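Local coordinates for methyltransferase 1 (Methanosarcina barkeri, PDB 2I2X) that catalyses the transfer of the methyl group of methanol to the cob(I)amide cofactor carried by its corrinoid-protein partner, the first step of methanogenesis from methanol, at the interface of chains A and C and the interface of chains A and B. Numbering follows the deposited sequence. Chains: chain A/B, Methyltransferase 1; chain C, Methyltransferase 1.

Contact 1: the interface of chains A and C. Residues chain A 176-177, 236-238; chain C 88, 94-96.
The phenol oxygen OH of C:Tyr88 gives its hydrogen to the side-chain amide oxygen OD1 of A:Asn237 at 2.8 Å, lying in the plane of that carbonyl, with a C=O...O angle of 156°. Amide and ring are nearly coplanar, and OD1 sits at the edge of the phenol, in its plane. Beside it, the backbone oxygen O of A:Lys236 accepts from N of C:Leu95 at 2.9 Å, a bond to the first turn of helix 95-113. A:Lys236 also spans the end of helix 72-89: its CG sits between the backbone N and the carbonyl carbon (chi1 52°), and from there the chain runs extended past the C:Tyr88 ring at about a right angle. Its amino group NZ reaches O of C:Tyr88 at 3.2 Å, tilted from the carbonyl plane. CA of A:Lys236 lies over one face of the C:Phe94 ring, 3.5 Å from the centroid, a CH-pi contact. C:Leu95 packs its CB on CA of A:Asn237 at 3.7 Å. CB of C:Pro96 lies 3.3 Å from O of A:Leu177, and its CG meets CD1 of A:Leu238 crosswise. The 236-238 loop thus docks where helix 72-89 gives way to helix 95-113, helping hold MtaB and MtaC together.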
# COMPACT_ATOMS: atom_id res chain seq x y z
N VAL A 176 -26.31 13.47 12.05
CA VAL A 176 -25.11 12.83 12.59
C VAL A 176 -24.24 13.76 13.45
O VAL A 176 -23.51 13.30 14.31
CB VAL A 176 -24.26 12.11 11.50
CG1 VAL A 176 -23.38 13.06 10.71
CG2 VAL A 176 -23.47 11.00 12.13
N LEU A 177 -24.33 15.06 13.22
CA LEU A 177 -23.60 16.02 14.05
C LEU A 177 -24.31 16.29 15.39
O LEU A 177 -23.78 17.01 16.22
CB LEU A 177 -23.39 17.34 13.30
CG LEU A 177 -22.15 17.57 12.41
CD1 LEU A 177 -21.23 16.36 12.25
CD2 LEU A 177 -22.53 18.12 11.05
N LYS A 236 -12.82 11.81 19.37
CA LYS A 236 -13.88 12.35 20.18
C LYS A 236 -14.93 13.03 19.29
O LYS A 236 -15.56 13.98 19.70
CB LYS A 236 -13.29 13.31 21.21
CG LYS A 236 -12.37 14.38 20.62
CD LYS A 236 -11.66 15.17 21.72
CE LYS A 236 -10.92 16.37 21.13
NZ LYS A 236 -9.86 16.84 22.06
N ASN A 237 -15.14 12.54 18.08
CA ASN A 237 -16.09 13.19 17.20
C ASN A 237 -17.47 12.54 17.05
O ASN A 237 -18.43 13.20 16.66
CB ASN A 237 -15.45 13.52 15.85
CG ASN A 237 -14.38 14.62 15.96
OD1 ASN A 237 -14.45 15.50 16.84
ND2 ASN A 237 -13.38 14.56 15.09
N LEU A 238 -17.56 11.25 17.37
CA LEU A 238 -18.83 10.51 17.29
C LEU A 238 -18.64 9.19 18.03
O LEU A 238 -17.72 8.42 17.71
CB LEU A 238 -19.24 10.24 15.84
CG LEU A 238 -20.59 9.50 15.73
CD1 LEU A 238 -21.81 10.42 16.11
CD2 LEU A 238 -20.79 8.92 14.33
N TYR C 88 -14.58 19.60 25.67
CA TYR C 88 -14.26 19.04 24.37
C TYR C 88 -12.75 18.86 24.22
O TYR C 88 -12.29 17.77 23.84
CB TYR C 88 -14.81 19.91 23.25
CG TYR C 88 -14.55 19.38 21.86
CD1 TYR C 88 -14.97 18.10 21.49
CD2 TYR C 88 -13.89 20.16 20.92
CE1 TYR C 88 -14.73 17.61 20.22
CE2 TYR C 88 -13.64 19.66 19.63
CZ TYR C 88 -14.07 18.39 19.29
OH TYR C 88 -13.83 17.91 18.04
N PHE C 94 -17.95 15.02 23.40
CA PHE C 94 -17.62 14.79 21.98
C PHE C 94 -18.14 15.93 21.10
O PHE C 94 -18.85 16.79 21.57
CB PHE C 94 -18.21 13.46 21.50
CG PHE C 94 -17.34 12.25 21.78
CD1 PHE C 94 -16.49 12.21 22.88
CD2 PHE C 94 -17.41 11.13 20.95
CE1 PHE C 94 -15.71 11.06 23.14
CE2 PHE C 94 -16.64 10.00 21.20
CZ PHE C 94 -15.79 9.96 22.30
N LEU C 95 -17.78 15.92 19.82
CA LEU C 95 -18.26 16.90 18.86
C LEU C 95 -19.78 17.11 18.94
O LEU C 95 -20.23 18.24 19.15
CB LEU C 95 -17.88 16.48 17.45
CG LEU C 95 -17.59 17.48 16.34
CD1 LEU C 95 -17.87 16.82 15.00
CD2 LEU C 95 -18.32 18.80 16.45
N PRO C 96 -20.60 16.04 18.77
CA PRO C 96 -22.02 16.35 18.71
C PRO C 96 -22.53 17.10 19.93
O PRO C 96 -23.56 17.76 19.85
CB PRO C 96 -22.68 14.98 18.55
CG PRO C 96 -21.63 14.18 17.85
CD PRO C 96 -20.38 14.59 18.58

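Contact 2: the interface of chains A and C. Residues chain A 357-358, 362, 411; chain C 2-5.
C:Leu2, C:Asp3 and C:Phe4 run extended past the end of helix 349-361 of chain A, with psi near 150° in each. This is the N-terminal arm of MtaC, a member of the methylamine corrinoid protein family, lying ahead of its helix 6-12 and clasping MtaB, the catalytic subunit. The carboxylate of C:Asp3, with CG anti to the backbone N (chi1 -165°), reaches toward A:Tyr362 and A:Lys411 and is held at both oxygens. OD2 accepts from the phenol OH of A:Tyr362 at 2.7 Å on its syn side; the two side chains cross at about a right angle, and OD2 lies at the edge of the ring, in its plane. OD1 takes the amino group NZ of A:Lys411 at 3.0 Å, also syn but 29° out of the carboxylate plane, in a salt bridge met tip to tip. The lysine chain bends at chi3 and chi4 to bring NZ there. Two grips on different oxygens should restrain rotation of the carboxylate, and the nearby lysine may favour its charged form. Next along the arm, C:Phe4 turns its ring to A:Leu358, whose CG stands over the centre of one face, 3.6 Å from the centroid. The branch CD2 of A:Leu358 reaches CD2 of C:Phe4 at 3.5 Å.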
# COMPACT_ATOMS: atom_id res chain seq x y z
N MET A 357 -13.11 -13.51 12.00
CA MET A 357 -14.17 -12.87 12.75
C MET A 357 -13.64 -12.56 14.14
O MET A 357 -13.70 -11.41 14.59
CB MET A 357 -15.44 -13.75 12.77
CG MET A 357 -16.59 -13.24 13.63
SD MET A 357 -16.35 -13.42 15.43
CE MET A 357 -16.31 -15.22 15.61
N LEU A 358 -13.13 -13.57 14.82
CA LEU A 358 -12.69 -13.42 16.24
C LEU A 358 -11.59 -12.35 16.43
O LEU A 358 -11.55 -11.65 17.47
CB LEU A 358 -12.26 -14.78 16.84
CG LEU A 358 -11.87 -14.76 18.32
CD1 LEU A 358 -13.01 -14.20 19.19
CD2 LEU A 358 -11.45 -16.16 18.82
N TYR A 362 -13.82 -8.02 19.21
CA TYR A 362 -13.77 -7.22 20.46
C TYR A 362 -13.09 -5.86 20.30
O TYR A 362 -12.99 -5.07 21.26
CB TYR A 362 -13.17 -8.03 21.64
CG TYR A 362 -14.01 -9.25 21.99
CD1 TYR A 362 -15.27 -9.12 22.61
CD2 TYR A 362 -13.58 -10.55 21.66
CE1 TYR A 362 -16.05 -10.25 22.91
CE2 TYR A 362 -14.35 -11.67 21.95
CZ TYR A 362 -15.58 -11.52 22.59
OH TYR A 362 -16.33 -12.64 22.86
N LYS A 411 -17.49 -9.77 27.05
CA LYS A 411 -16.08 -9.35 27.01
C LYS A 411 -15.80 -8.06 26.22
O LYS A 411 -14.66 -7.53 26.26
CB LYS A 411 -15.22 -10.49 26.49
CG LYS A 411 -15.05 -11.62 27.49
CD LYS A 411 -13.87 -12.50 27.14
CE LYS A 411 -14.13 -13.42 25.96
NZ LYS A 411 -15.51 -14.02 25.90
N LEU C 2 -15.54 -20.06 17.18
CA LEU C 2 -14.47 -19.68 18.11
C LEU C 2 -14.75 -18.47 18.98
O LEU C 2 -15.43 -17.52 18.56
CB LEU C 2 -13.15 -19.47 17.38
CG LEU C 2 -12.81 -20.64 16.49
CD1 LEU C 2 -11.61 -20.25 15.66
CD2 LEU C 2 -12.59 -21.86 17.32
N ASP C 3 -14.22 -18.52 20.19
CA ASP C 3 -14.22 -17.36 21.08
C ASP C 3 -12.90 -17.32 21.85
O ASP C 3 -12.22 -18.32 21.95
CB ASP C 3 -15.42 -17.39 22.03
CG ASP C 3 -15.67 -16.03 22.71
OD1 ASP C 3 -16.24 -16.02 23.82
OD2 ASP C 3 -15.29 -14.98 22.15
N PHE C 4 -12.54 -16.16 22.35
CA PHE C 4 -11.38 -15.98 23.20
C PHE C 4 -11.67 -16.29 24.67
O PHE C 4 -12.80 -16.14 25.12
CB PHE C 4 -10.97 -14.51 23.12
CG PHE C 4 -10.18 -14.15 21.91
CD1 PHE C 4 -10.33 -12.93 21.32
CD2 PHE C 4 -9.26 -15.04 21.36
CE1 PHE C 4 -9.58 -12.58 20.21
CE2 PHE C 4 -8.53 -14.69 20.25
CZ PHE C 4 -8.69 -13.44 19.69
N THR C 5 -10.64 -16.70 25.42
CA THR C 5 -10.65 -16.55 26.88
C THR C 5 -10.35 -15.07 27.18
O THR C 5 -9.88 -14.35 26.32
CB THR C 5 -9.56 -17.41 27.58
OG1 THR C 5 -8.27 -16.90 27.24
CG2 THR C 5 -9.66 -18.86 27.21

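Contact 3: the interface of chains A and B. Residues chain A 301, 355-356, 358-359, 363; chain B 338-339, 342.
B:Thr342 and B:Leu339, one turn apart on helix 325-345, set their side chains against helix 349-361 of chain A, a helix-to-helix packing within the MtaB pair of the heterotetramer. The contact is mostly packing of carbon: in this patch no polar pair is close enough to bond across the interface. The methyl CG2 of B:Thr342 points at A:Leu358 and lies 3.8 Å from CB of that residue. The same methyl sits near the backbone oxygen of A:Leu355, whose side chain passes the threonine antiparallel. OG1 of B:Thr342 lies against CA of A:Ser359 at 3.3 Å, a touch on carbon and not a bond. B:Leu339 and A:Met356 run parallel, and CD1 of the leucine meets CA of the methionine at 3.8 Å. The methyl CB of B:Ala338 touches both OG of A:Ser359 and NH2 of A:Arg363. Behind these contacts, polar groups are tied within their own chains. In chain B the hydroxyl OG1 of B:Thr342, beside the backbone N (chi1 -56°), donates to O of B:Ala338 one turn back at 2.8 Å, which should restrain the rotation of the side chain, with CG2 facing chain A. In chain A, OG of A:Ser359 turns to the loop residue A:Asn301. There OG donates to the amide oxygen OD1 of A:Asn301 at 3.2 Å, the oxygen's C=O...O angle being 110° and OG tilted 15° from the carbonyl plane.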
# COMPACT_ATOMS: atom_id res chain seq x y z
N ASN A 301 -9.89 -7.61 9.53
CA ASN A 301 -9.94 -9.02 9.18
C ASN A 301 -11.36 -9.55 9.22
O ASN A 301 -11.76 -10.38 8.41
CB ASN A 301 -9.10 -9.87 10.14
CG ASN A 301 -7.59 -9.69 9.97
OD1 ASN A 301 -6.88 -9.40 10.93
ND2 ASN A 301 -7.10 -9.90 8.77
N LEU A 355 -11.65 -17.37 12.53
CA LEU A 355 -10.42 -16.72 12.97
C LEU A 355 -10.48 -15.23 12.56
O LEU A 355 -10.24 -14.33 13.38
CB LEU A 355 -9.21 -17.43 12.35
CG LEU A 355 -8.19 -18.33 13.09
CD1 LEU A 355 -8.57 -18.80 14.46
CD2 LEU A 355 -7.83 -19.50 12.23
N MET A 356 -10.87 -14.98 11.32
CA MET A 356 -11.00 -13.60 10.82
C MET A 356 -12.01 -12.85 11.66
O MET A 356 -11.76 -11.72 12.05
CB MET A 356 -11.43 -13.58 9.34
CG MET A 356 -10.52 -14.38 8.48
SD MET A 356 -11.02 -14.55 6.77
CE MET A 356 -12.68 -15.01 6.98
N LEU A 358 -13.13 -13.57 14.82
CA LEU A 358 -12.69 -13.42 16.24
C LEU A 358 -11.59 -12.35 16.43
O LEU A 358 -11.55 -11.65 17.47
CB LEU A 358 -12.26 -14.78 16.84
CG LEU A 358 -11.87 -14.76 18.32
CD1 LEU A 358 -13.01 -14.20 19.19
CD2 LEU A 358 -11.45 -16.16 18.82
N SER A 359 -10.71 -12.25 15.44
CA SER A 359 -9.69 -11.20 15.35
C SER A 359 -10.19 -9.82 15.78
O SER A 359 -9.54 -9.09 16.54
CB SER A 359 -9.20 -11.12 13.90
OG SER A 359 -8.44 -9.94 13.66
N ARG A 363 -12.65 -5.59 19.07
CA ARG A 363 -11.98 -4.35 18.80
C ARG A 363 -12.85 -3.11 19.02
O ARG A 363 -12.32 -2.09 19.46
CB ARG A 363 -11.42 -4.34 17.38
CG ARG A 363 -10.11 -3.52 17.19
CD ARG A 363 -9.57 -3.77 15.77
NE ARG A 363 -8.95 -5.08 15.75
CZ ARG A 363 -7.73 -5.35 16.21
NH1 ARG A 363 -6.95 -4.40 16.74
NH2 ARG A 363 -7.30 -6.59 16.19
N ALA B 338 -2.61 -9.76 13.73
CA ALA B 338 -3.79 -10.10 14.56
C ALA B 338 -4.45 -11.44 14.20
O ALA B 338 -4.89 -12.19 15.08
CB ALA B 338 -4.82 -8.98 14.57
N LEU B 339 -4.55 -11.72 12.90
CA LEU B 339 -5.11 -12.99 12.40
C LEU B 339 -4.27 -14.12 12.98
O LEU B 339 -4.79 -15.08 13.55
CB LEU B 339 -5.08 -13.03 10.88
CG LEU B 339 -5.77 -14.24 10.28
CD1 LEU B 339 -7.29 -14.24 10.60
CD2 LEU B 339 -5.53 -14.33 8.77
N THR B 342 -4.69 -14.51 16.74
CA THR B 342 -5.96 -15.16 17.03
C THR B 342 -5.81 -16.66 16.80
O THR B 342 -6.26 -17.46 17.62
CB THR B 342 -7.14 -14.57 16.17
OG1 THR B 342 -7.23 -13.15 16.39
CG2 THR B 342 -8.44 -15.18 16.53

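Contact 2 and contact 3 are neighbours, about 8 Å apart between the centres of their C-alpha atoms, and contact 1 lies about 29 Å from each. Helix 349-361 of chain A serves both of the close pair, with A:Leu358 touching chain C in one and chain B in the other. The N-terminal arm of MtaC therefore starts beside the MtaB-MtaB interface, while its helix bundle is held at contact 1. Chain C thus grasps one MtaB at two separated places, and the two-fold symmetry repeats contact 3 with the chains exchanged, consistent with the heterotetramer of two MtaB and two MtaC.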